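Local atomic coordinates of gene product PA4716 (Pseudomonas aeruginosa, PDB entry 1U0K), a protein that belongs to the PhzF family and is probably an isomerase or epimerase, although its substrate is not known. Residues T132-A135 with G136-R139. Sequence-based numbering, arbitrary orientation.
Sequences TPDA and GTCR
Asp134 and Thr137 meet through their side chains at about a right angle, at the N-terminus of helix 135-144. Asp134 is the N-cap: its OD1 accepts from Thr137 N at 3.0 Å, with the donor nearly in line with the C-O bond. The same oxygen takes a second bond from the Thr137 hydroxyl, OG1 to OD1 2.6 Å, and this one arrives from above the carboxylate, 39° out of its plane. Two donors of a single residue thus grip OD1, which limits how far the carboxylate can turn. Two torsions bring this about: Asp134 CG sits between its own N and carbonyl carbon (chi1 61°), which folds the acid back over the first turn, while Thr137 OG1 lies beside its own N (chi1 -61°), which puts hydroxyl and amide side by side before OD1. A water bridges the turn, accepting from Asp134 N at 3.0 Å and donating to Thr137 OG1.

With OG1 given to the cap, Thr137 CG2 lies 3.8 Å from Pro133 CB, against the proline ring. Cys138 continues this apolar side, its SG 3.8 Å from Pro133 CG. Regular helical bonding starts with Cys138 N to Asp134 O at 3.0 Å, followed by a longer bond from Arg139 N to Ala135 O at 3.3 Å.

Beyond the turn, Pro133 and Cys138 both rest on Pro157, and Cys138 also on Leu152. The cap lies on the protein surface, where the loop leaving strand 117-129 turns into helix 135-144, whose first turn packs against the loop leading to strand 158-161.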
loop_
_atom_site.group_PDB
_atom_site.type_symbol
_atom_site.label_atom_id
_atom_site.label_comp_id
_atom_site.label_asym_id
_atom_site.label_seq_id
_atom_site.Cartn_x
_atom_site.Cartn_y
_atom_site.Cartn_z
ATOM N N THR A 132 6.393 -29.088 14.581
ATOM C CA THR A 132 7.737 -28.714 14.968
ATOM C C THR A 132 8.644 -29.094 13.800
ATOM O O THR A 132 8.773 -30.273 13.506
ATOM C CB THR A 132 8.144 -29.513 16.223
ATOM O OG1 THR A 132 7.256 -29.205 17.306
ATOM C CG2 THR A 132 9.502 -29.088 16.733
ATOM N N PRO A 133 9.247 -28.124 13.113
ATOM C CA PRO A 133 10.161 -28.465 12.018
ATOM C C PRO A 133 11.384 -29.216 12.519
ATOM O O PRO A 133 11.860 -28.931 13.631
ATOM C CB PRO A 133 10.558 -27.106 11.438
ATOM C CG PRO A 133 10.239 -26.118 12.468
ATOM C CD PRO A 133 9.119 -26.667 13.281
ATOM N N ASP A 134 11.861 -30.167 11.720
ATOM C CA ASP A 134 13.097 -30.886 12.028
ATOM C C ASP A 134 14.305 -29.963 11.885
ATOM O O ASP A 134 14.182 -28.797 11.500
ATOM C CB ASP A 134 13.229 -32.205 11.235
ATOM C CG ASP A 134 13.268 -32.018 9.721
ATOM O OD1 ASP A 134 13.638 -30.938 9.231
ATOM O OD2 ASP A 134 12.955 -32.940 8.943
ATOM N N ALA A 135 15.479 -30.465 12.244
ATOM C CA ALA A 135 16.664 -29.625 12.327
ATOM C C ALA A 135 17.070 -29.035 10.973
ATOM O O ALA A 135 17.454 -27.870 10.885
ATOM C CB ALA A 135 17.815 -30.426 12.920
ATOM N N GLY A 136 16.970 -29.841 9.921
ATOM C CA GLY A 136 17.311 -29.382 8.582
ATOM C C GLY A 136 16.372 -28.298 8.092
ATOM O O GLY A 136 16.792 -27.334 7.453
ATOM N N THR A 137 15.092 -28.447 8.418
ATOM C CA THR A 137 14.074 -27.482 8.019
ATOM C C THR A 137 14.259 -26.144 8.721
ATOM O O THR A 137 14.087 -25.094 8.111
ATOM C CB THR A 137 12.673 -28.048 8.312
ATOM O OG1 THR A 137 12.471 -29.253 7.561
ATOM C CG2 THR A 137 11.573 -27.099 7.823
ATOM N N CYS A 138 14.605 -26.178 10.008
ATOM C CA CYS A 138 14.850 -24.948 10.763
ATOM C C CYS A 138 15.962 -24.136 10.095
ATOM O O CYS A 138 15.867 -22.924 9.942
ATOM C CB CYS A 138 15.237 -25.269 12.221
ATOM S SG CYS A 138 13.934 -26.019 13.225
ATOM N N ARG A 139 17.019 -24.827 9.695
ATOM C CA ARG A 139 18.147 -24.207 9.009
ATOM C C ARG A 139 17.743 -23.588 7.669
ATOM O O ARG A 139 18.183 -22.494 7.327
ATOM C CB ARG A 139 19.238 -25.262 8.802
ATOM C CG ARG A 139 20.421 -24.831 7.957
ATOM C CD ARG A 139 21.465 -25.926 7.826
ATOM N NE ARG A 139 22.614 -25.514 7.024
ATOM C CZ ARG A 139 23.691 -26.269 6.804
ATOM N NH1 ARG A 139 23.786 -27.490 7.328
ATOM N NH2 ARG A 139 24.686 -25.796 6.059
HETATM O O HOH W 1 10.097 -30.682 9.290
#